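Local coordinates for protein beta-1,4-exocellulase (Thermobifida fusca, PDB 4B4H) that is a cellobiohydrolase of glycoside hydrolase family 6, represented by its catalytic domain, that probably cleaves the beta-1,4-glycosidic bonds of cellulose, at residues 74-79 with 128-133; 179-184 with 218-223. All coordinates share one frame; numbering follows the deposited sequence.

Contact 1: residues 74-79 with 128-133; sequences PLTIQV and RIVAII
Arg128 opens the pairing by giving its backbone N to Leu75 O over 2.7 Å. Its side chain bends at chi2 (139°) and runs alongside Pro74, whose CB sits 3.4 Å from Arg128 CZ, over the centre of one guanidinium face. The aliphatic part of the arginine crosses Thr76, with OG1 3.6 Å from CB of Arg128. Thr76 OG1 bonds to Pro6 O, and Arg128 NH1 to the carbonyls of Pro6 and Glu8. Arg128 O in turn receives Ile77 N.

Ile129 pairs with Ile77 on the other side of the sheet and lies alongside Val79, CG2 to CG2 at 4.1 Å. Its neighbour Val130 returns to the side of Thr76 and Gln78, and with CG2 anti to its own carbonyl carbon it meets Thr76 CG2 at 3.7 Å. The backbone of Val130 bonds in both directions, N to Ile77 O and O from Val79 N, as in a regular parallel pair. Ala131 is small, and its CA-H leans on Val79 O. Ile132 N closes the series on Val79 O at 2.8 Å, while its CD1 reaches back to Gln78 CB at 4.0 Å. Gln78 NE2 is buried here without a polar partner in the model.

The two strands run parallel with a 21° twist, inside the barrel-like sheet of the family 6 catalytic domain. Helix 59-70 covers Leu75 and Ile77, and Met118 of helix 103-121 packs on Val79 and Ile129. Strand 180-185 continues the sheet beyond 128-133, and Gln78 bonds through its backbone to Val38 of strand 38-40.

Contact 2: residues 179-184 with 218-223; sequences NVYNYI and YVHGFI
Asn182 O receives His220 N at 2.9 Å and, weakly, Gly221 N, after which Ile184 bonds through N to Gly221 O and through O to Ile223 N; the axes of the short strands 180-184 and 221-223 run parallel in sense but diverge by 52°. The side chain of Asn182 extends the pairing into the preceding turn: ND2 reaches Tyr218 O at 2.9 Å, with that oxygen close to the plane of the amide. A water accepts from Asn182 N and bonds weakly to Tyr218 O.

On one side, Tyr181, Tyr183 and His220 form an aromatic cluster. His220 CG stands anti to its backbone N (chi1 -155°), and the imidazole presents a face to Tyr181, whose CD2 lies over its centre in a T-shaped pair with planes at 86°. Tyr183 OH comes to the imidazole edge, 3.4 Å from His220 CD2, and bonds to Asp347, while Tyr181 OH is held by Val3 N. Gly221 N lies over one face of the Tyr183 ring, offset toward its rim.

The segments are consecutive parallel strands of the central sheet in the family 6 catalytic domain, and helices 189-192 and 198-209 lie in the connection between them. On the opposite side of the sheet, Ile184 runs alongside Phe222, CB to CD2 at 3.7 Å, and its CD1 meets Val219 CG2 at 3.7 Å. Leu171 of helix 162-175 touches both Ile184 and Val219, and the rings of Phe278 and Phe222 meet edge-to-face.

In the fold
Contacts 1 and 2 follow one another along the chain and join in one sheet, their centres about 9 Å apart. Strand 127-133 lies beside strand 180-185: Ile129 O and Tyr181 N are 2.7 Å apart, as are Ile133 N and Tyr183 O, both probable hydrogen bonds. Val130 CG1 packs on Tyr183 CD1 at 3.5 Å, a side-chain contact between these neighbouring strands. The side chain of Ile132 is about 7 Å from that of Trp39, predicted to bind substrate. His220 in contact 2 lies about 5 Å from Asp281 and 6 Å from Asp4, side chain to side chain; both bind calcium in another structure of this protein.

Contact 1: residues 74-79 with 128-133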
ATOM      1  N   PRO A  74      12.641 -22.495  -0.636  1.00 12.68           N
ATOM      2  CA  PRO A  74      11.980 -21.313  -0.061  1.00 12.07           C
ATOM      3  C   PRO A  74      10.955 -20.651  -0.993  1.00 11.53           C
ATOM      4  O   PRO A  74      11.213 -20.499  -2.179  1.00 12.46           O
ATOM      5  CB  PRO A  74      13.148 -20.369   0.243  1.00 12.20           C
ATOM      6  CG  PRO A  74      14.318 -21.283   0.466  1.00 12.39           C
ATOM      7  CD  PRO A  74      14.113 -22.411  -0.508  1.00 12.73           C
ATOM      8  N   LEU A  75       9.791 -20.289  -0.449  1.00 10.48           N
ATOM      9  CA  LEU A  75       8.752 -19.565  -1.180  1.00  9.65           C
ATOM     10  C   LEU A  75       8.106 -18.532  -0.262  1.00  9.43           C
ATOM     11  O   LEU A  75       8.012 -18.759   0.946  1.00  9.22           O
ATOM     12  CB  LEU A  75       7.691 -20.523  -1.761  1.00  9.58           C
ATOM     13  CG  LEU A  75       6.598 -19.865  -2.633  1.00  9.45           C
ATOM     14  CD1 LEU A  75       6.231 -20.702  -3.852  1.00  9.86           C
ATOM     15  CD2 LEU A  75       5.352 -19.554  -1.808  1.00  9.43           C
ATOM     16  N   THR A  76       7.624 -17.441  -0.868  1.00  8.86           N
ATOM     17  CA  THR A  76       7.166 -16.260  -0.165  1.00  8.55           C
ATOM     18  C   THR A  76       5.775 -15.862  -0.644  1.00  7.86           C
ATOM     19  O   THR A  76       5.544 -15.650  -1.842  1.00  7.78           O
ATOM     20  CB  THR A  76       8.187 -15.128  -0.357  1.00  8.62           C
ATOM     21  OG1 THR A  76       9.442 -15.579   0.149  1.00  8.91           O
ATOM     22  CG2 THR A  76       7.779 -13.858   0.387  1.00  8.98           C
ATOM     23  N   ILE A  77       4.852 -15.806   0.315  1.00  7.51           N
ATOM     24  CA  ILE A  77       3.461 -15.371   0.103  1.00  7.27           C
ATOM     25  C   ILE A  77       3.207 -14.113   0.929  1.00  7.06           C
ATOM     26  O   ILE A  77       3.591 -14.030   2.100  1.00  7.09           O
ATOM     27  CB  ILE A  77       2.410 -16.462   0.469  1.00  7.18           C
ATOM     28  CG1 ILE A  77       0.981 -15.979   0.164  1.00  7.17           C
ATOM     29  CG2 ILE A  77       2.525 -16.870   1.940  1.00  7.14           C
ATOM     30  CD1 ILE A  77      -0.109 -17.027   0.290  1.00  7.23           C
ATOM     31  N   GLN A  78       2.533 -13.171   0.320  1.00  7.08           N
ATOM     32  CA  GLN A  78       2.262 -11.942   1.003  1.00  7.05           C
ATOM     33  C   GLN A  78       0.791 -11.918   1.450  1.00  6.94           C
ATOM     34  O   GLN A  78      -0.005 -12.241   0.756  1.00  7.08           O
ATOM     35  CB  GLN A  78       2.556 -10.747   0.085  1.00 20.00           C
ATOM     36  CG  GLN A  78       3.962 -10.629  -0.444  1.00 20.00           C
ATOM     37  CD  GLN A  78       4.027  -9.695  -1.606  1.00 20.00           C
ATOM     38  OE1 GLN A  78       3.916 -10.076  -2.708  1.00 20.00           O
ATOM     39  NE2 GLN A  78       4.206  -8.469  -1.317  1.00 20.00           N
ATOM     40  N   VAL A  79       0.568 -11.589   2.690  1.00  6.37           N
ATOM     41  CA  VAL A  79      -0.774 -11.558   3.266  1.00  6.26           C
ATOM     42  C   VAL A  79      -1.012 -10.149   3.811  1.00  6.00           C
ATOM     43  O   VAL A  79      -0.224  -9.663   4.613  1.00  6.15           O
ATOM     44  CB  VAL A  79      -0.906 -12.594   4.419  1.00  6.25           C
ATOM     45  CG1 VAL A  79      -2.212 -12.391   5.176  1.00  6.50           C
ATOM     46  CG2 VAL A  79      -0.841 -14.036   3.920  1.00  6.49           C
ATOM     47  N   ARG A 128       7.828 -18.579   3.665  1.00  9.74           N
ATOM     48  CA  ARG A 128       8.012 -17.263   4.268  1.00  9.46           C
ATOM     49  C   ARG A 128       6.702 -16.516   4.086  1.00  8.66           C
ATOM     50  O   ARG A 128       6.209 -16.390   2.960  1.00  8.72           O
ATOM     51  CB  ARG A 128       9.186 -16.547   3.590  1.00  9.81           C
ATOM     52  CG  ARG A 128      10.545 -17.127   3.958  1.00 10.41           C
ATOM     53  CD  ARG A 128      11.427 -17.194   2.736  1.00 11.25           C
ATOM     54  NE  ARG A 128      12.666 -17.926   2.989  1.00 11.54           N
ATOM     55  CZ  ARG A 128      13.794 -17.708   2.322  1.00 12.07           C
ATOM     56  NH1 ARG A 128      13.838 -16.764   1.382  1.00 12.51           N
ATOM     57  NH2 ARG A 128      14.879 -18.422   2.589  1.00 12.41           N
ATOM     58  N   ILE A 129       6.100 -16.090   5.199  1.00  7.72           N
ATOM     59  CA  ILE A 129       4.866 -15.327   5.143  1.00  7.19           C
ATOM     60  C   ILE A 129       5.247 -13.892   5.446  1.00  6.75           C
ATOM     61  O   ILE A 129       5.652 -13.590   6.553  1.00  6.98           O
ATOM     62  CB  ILE A 129       3.835 -15.819   6.181  1.00  7.09           C
ATOM     63  CG1 ILE A 129       3.545 -17.314   5.995  1.00  7.06           C
ATOM     64  CG2 ILE A 129       2.529 -15.035   6.095  1.00  7.15           C
ATOM     65  CD1 ILE A 129       2.571 -17.882   7.011  1.00  7.28           C
ATOM     66  N   VAL A 130       5.142 -13.029   4.436  1.00  6.50           N
ATOM     67  CA  VAL A 130       5.348 -11.597   4.607  1.00  6.20           C
ATOM     68  C   VAL A 130       3.956 -11.017   4.851  1.00  6.16           C
ATOM     69  O   VAL A 130       3.076 -11.206   4.025  1.00  6.27           O
ATOM     70  CB  VAL A 130       5.972 -10.970   3.341  1.00  6.31           C
ATOM     71  CG1 VAL A 130       5.952  -9.456   3.421  1.00  6.40           C
ATOM     72  CG2 VAL A 130       7.392 -11.467   3.146  1.00  6.57           C
ATOM     73  N   ALA A 131       3.768 -10.395   6.026  1.00  5.62           N
ATOM     74  CA  ALA A 131       2.484  -9.829   6.440  1.00  5.51           C
ATOM     75  C   ALA A 131       2.555  -8.314   6.352  1.00  5.45           C
ATOM     76  O   ALA A 131       3.447  -7.679   6.948  1.00  5.40           O
ATOM     77  CB  ALA A 131       2.163 -10.263   7.863  1.00  5.46           C
ATOM     78  N   ILE A 132       1.645  -7.742   5.562  1.00  5.43           N
ATOM     79  CA  ILE A 132       1.551  -6.287   5.433  1.00  5.69           C
ATOM     80  C   ILE A 132       0.586  -5.755   6.495  1.00  5.67           C
ATOM     81  O   ILE A 132      -0.587  -6.071   6.471  1.00  5.83           O
ATOM     82  CB  ILE A 132       1.167  -5.855   3.992  1.00  5.79           C
ATOM     83  CG1 ILE A 132       2.307  -6.190   3.008  1.00  6.01           C
ATOM     84  CG2 ILE A 132       0.889  -4.364   3.911  1.00  5.97           C
ATOM     85  CD1 ILE A 132       2.044  -7.406   2.180  1.00  6.23           C
ATOM     86  N   ILE A 133       1.094  -4.933   7.413  1.00  5.63           N
ATOM     87  CA  ILE A 133       0.311  -4.586   8.608  1.00  5.73           C
ATOM     88  C   ILE A 133      -0.443  -3.255   8.460  1.00  5.74           C
ATOM     89  O   ILE A 133       0.154  -2.175   8.598  1.00  5.82           O
ATOM     90  CB  ILE A 133       1.163  -4.535   9.904  1.00  5.64           C
ATOM     91  CG1 ILE A 133       1.972  -5.822  10.138  1.00  5.57           C
ATOM     92  CG2 ILE A 133       0.286  -4.254  11.129  1.00  5.78           C
ATOM     93  CD1 ILE A 133       1.221  -7.128   9.993  1.00  5.58           C
TER

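Contact 2: residues 179-184 with 218-223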
ATOM      1  N   ASN A 179       8.183 -17.995  10.980  1.00  9.82           N
ATOM      2  CA  ASN A 179       8.395 -17.692   9.553  1.00  9.37           C
ATOM      3  C   ASN A 179       7.463 -16.587   9.048  1.00  8.60           C
ATOM      4  O   ASN A 179       7.110 -16.539   7.877  1.00  8.06           O
ATOM      5  CB  ASN A 179       8.297 -18.975   8.708  1.00 10.05           C
ATOM      6  CG  ASN A 179       6.949 -19.651   8.843  1.00 10.31           C
ATOM      7  OD1 ASN A 179       6.175 -19.312   9.731  1.00 10.84           O
ATOM      8  ND2 ASN A 179       6.654 -20.607   7.958  1.00 10.59           N
ATOM      9  N   VAL A 180       7.061 -15.711   9.958  1.00  7.96           N
ATOM     10  CA  VAL A 180       6.265 -14.537   9.586  1.00  7.44           C
ATOM     11  C   VAL A 180       7.141 -13.281   9.659  1.00  7.40           C
ATOM     12  O   VAL A 180       7.896 -13.081  10.619  1.00  7.68           O
ATOM     13  CB  VAL A 180       4.963 -14.432  10.433  1.00  7.39           C
ATOM     14  CG1 VAL A 180       4.129 -13.233  10.003  1.00  7.45           C
ATOM     15  CG2 VAL A 180       4.141 -15.684  10.238  1.00  7.55           C
ATOM     16  N   TYR A 181       7.055 -12.470   8.603  1.00  6.89           N
ATOM     17  CA  TYR A 181       7.852 -11.261   8.454  1.00  6.98           C
ATOM     18  C   TYR A 181       6.918 -10.059   8.350  1.00  6.67           C
ATOM     19  O   TYR A 181       6.310  -9.818   7.309  1.00  6.38           O
ATOM     20  CB  TYR A 181       8.758 -11.390   7.207  1.00  7.55           C
ATOM     21  CG  TYR A 181       9.743 -12.559   7.298  1.00  7.99           C
ATOM     22  CD1 TYR A 181       9.315 -13.883   7.107  1.00  8.16           C
ATOM     23  CD2 TYR A 181      11.087 -12.337   7.569  1.00  8.43           C
ATOM     24  CE1 TYR A 181      10.207 -14.949   7.210  1.00  8.59           C
ATOM     25  CE2 TYR A 181      11.981 -13.399   7.661  1.00  8.65           C
ATOM     26  CZ  TYR A 181      11.532 -14.694   7.480  1.00  8.76           C
ATOM     27  OH  TYR A 181      12.422 -15.749   7.570  1.00  9.27           O
ATOM     28  N   ASN A 182       6.861  -9.280   9.427  1.00  6.24           N
ATOM     29  CA  ASN A 182       5.929  -8.146   9.507  1.00  6.02           C
ATOM     30  C   ASN A 182       6.462  -6.879   8.886  1.00  5.81           C
ATOM     31  O   ASN A 182       7.513  -6.402   9.275  1.00  5.71           O
ATOM     32  CB  ASN A 182       5.636  -7.817  10.979  1.00  6.17           C
ATOM     33  CG  ASN A 182       4.805  -8.878  11.689  1.00  6.14           C
ATOM     34  OD1 ASN A 182       3.957  -9.546  11.097  1.00  6.11           O
ATOM     35  ND2 ASN A 182       5.071  -9.048  12.968  1.00  6.09           N
ATOM     36  N   TYR A 183       5.684  -6.281   7.990  1.00  5.68           N
ATOM     37  CA  TYR A 183       6.012  -4.959   7.471  1.00  5.77           C
ATOM     38  C   TYR A 183       4.890  -4.000   7.820  1.00  5.82           C
ATOM     39  O   TYR A 183       3.744  -4.219   7.450  1.00  6.00           O
ATOM     40  CB  TYR A 183       6.253  -4.988   5.946  1.00  5.90           C
ATOM     41  CG  TYR A 183       7.474  -5.765   5.559  1.00  5.97           C
ATOM     42  CD1 TYR A 183       7.496  -7.164   5.647  1.00  5.95           C
ATOM     43  CD2 TYR A 183       8.602  -5.111   5.097  1.00  6.09           C
ATOM     44  CE1 TYR A 183       8.641  -7.885   5.317  1.00  5.98           C
ATOM     45  CE2 TYR A 183       9.748  -5.817   4.754  1.00  5.93           C
ATOM     46  CZ  TYR A 183       9.752  -7.210   4.841  1.00  6.05           C
ATOM     47  OH  TYR A 183      10.889  -7.928   4.505  1.00  6.25           O
ATOM     48  N   ILE A 184       5.237  -2.915   8.509  1.00  5.80           N
ATOM     49  CA  ILE A 184       4.241  -1.889   8.846  1.00  6.04           C
ATOM     50  C   ILE A 184       4.033  -0.987   7.638  1.00  6.32           C
ATOM     51  O   ILE A 184       4.990  -0.533   7.010  1.00  6.54           O
ATOM     52  CB  ILE A 184       4.663  -1.023  10.053  1.00  6.04           C
ATOM     53  CG1 ILE A 184       4.723  -1.854  11.345  1.00  5.79           C
ATOM     54  CG2 ILE A 184       3.689   0.143  10.221  1.00  6.05           C
ATOM     55  CD1 ILE A 184       5.416  -1.178  12.504  1.00  5.89           C
ATOM     56  N   TYR A 218       9.728  -7.233  16.581  1.00 11.14           N
ATOM     57  CA  TYR A 218       8.640  -7.843  15.804  1.00 10.34           C
ATOM     58  C   TYR A 218       8.372  -7.126  14.473  1.00  9.72           C
ATOM     59  O   TYR A 218       7.443  -7.482  13.742  1.00 10.24           O
ATOM     60  CB  TYR A 218       7.351  -7.926  16.632  1.00 10.77           C
ATOM     61  CG  TYR A 218       7.502  -8.732  17.894  1.00 11.32           C
ATOM     62  CD1 TYR A 218       8.065 -10.015  17.879  1.00 11.66           C
ATOM     63  CD2 TYR A 218       7.098  -8.203  19.109  1.00 11.64           C
ATOM     64  CE1 TYR A 218       8.203 -10.738  19.051  1.00 11.82           C
ATOM     65  CE2 TYR A 218       7.231  -8.915  20.286  1.00 12.05           C
ATOM     66  CZ  TYR A 218       7.782 -10.182  20.253  1.00 12.04           C
ATOM     67  OH  TYR A 218       7.919 -10.865  21.434  1.00 12.51           O
ATOM     68  N   VAL A 219       9.176  -6.109  14.164  1.00  9.26           N
ATOM     69  CA  VAL A 219       9.043  -5.400  12.890  1.00  8.60           C
ATOM     70  C   VAL A 219      10.231  -5.712  12.001  1.00  8.52           C
ATOM     71  O   VAL A 219      11.376  -5.432  12.361  1.00  8.87           O
ATOM     72  CB  VAL A 219       8.920  -3.876  13.091  1.00  8.33           C
ATOM     73  CG1 VAL A 219       8.720  -3.172  11.746  1.00  8.57           C
ATOM     74  CG2 VAL A 219       7.737  -3.572  13.998  1.00  8.19           C
ATOM     75  N   HIS A 220       9.940  -6.299  10.841  1.00  8.33           N
ATOM     76  CA  HIS A 220      10.986  -6.698   9.924  1.00  8.39           C
ATOM     77  C   HIS A 220      11.267  -5.606   8.940  1.00  7.90           C
ATOM     78  O   HIS A 220      12.351  -5.569   8.332  1.00  7.94           O
ATOM     79  CB  HIS A 220      10.603  -7.984   9.194  1.00  9.35           C
ATOM     80  CG  HIS A 220      11.797  -8.767   8.710  1.00  9.93           C
ATOM     81  ND1 HIS A 220      12.531  -9.547   9.526  1.00 10.84           N
ATOM     82  CD2 HIS A 220      12.402  -8.828   7.462  1.00 10.36           C
ATOM     83  CE1 HIS A 220      13.544 -10.089   8.834  1.00 11.24           C
ATOM     84  NE2 HIS A 220      13.467  -9.652   7.571  1.00 10.75           N
ATOM     85  N   GLY A 221      10.304  -4.703   8.777  1.00  7.56           N
ATOM     86  CA  GLY A 221      10.455  -3.607   7.849  1.00  7.19           C
ATOM     87  C   GLY A 221       9.198  -2.807   7.672  1.00  6.90           C
ATOM     88  O   GLY A 221       8.286  -2.890   8.498  1.00  6.93           O
ATOM     89  N   PHE A 222       9.197  -2.023   6.604  1.00  6.54           N
ATOM     90  CA  PHE A 222       8.102  -1.132   6.274  1.00  6.38           C
ATOM     91  C   PHE A 222       7.775  -1.235   4.788  1.00  6.17           C
ATOM     92  O   PHE A 222       8.629  -1.547   3.981  1.00  6.01           O
ATOM     93  CB  PHE A 222       8.464   0.307   6.675  1.00  6.91           C
ATOM     94  CG  PHE A 222       8.637   0.495   8.163  1.00  7.21           C
ATOM     95  CD1 PHE A 222       9.827   0.154   8.803  1.00  7.47           C
ATOM     96  CD2 PHE A 222       7.588   0.986   8.927  1.00  7.50           C
ATOM     97  CE1 PHE A 222       9.975   0.313  10.180  1.00  7.62           C
ATOM     98  CE2 PHE A 222       7.729   1.142  10.297  1.00  7.73           C
ATOM     99  CZ  PHE A 222       8.911   0.807  10.918  1.00  7.77           C
ATOM    100  N   ILE A 223       6.526  -0.982   4.445  1.00  5.96           N
ATOM    101  CA  ILE A 223       6.091  -0.943   3.051  1.00  5.64           C
ATOM    102  C   ILE A 223       5.437   0.391   2.702  1.00  5.76           C
ATOM    103  O   ILE A 223       4.495   0.840   3.401  1.00  5.62           O
ATOM    104  CB  ILE A 223       5.165  -2.133   2.685  1.00  5.66           C
ATOM    105  CG1 ILE A 223       4.695  -2.032   1.234  1.00  5.65           C
ATOM    106  CG2 ILE A 223       3.937  -2.169   3.595  1.00  5.63           C
ATOM    107  CD1 ILE A 223       3.996  -3.276   0.728  1.00  5.66           C
TER
HETATM  108  O   HOH W   1       8.741  -9.601  12.108  1.00 10.65           O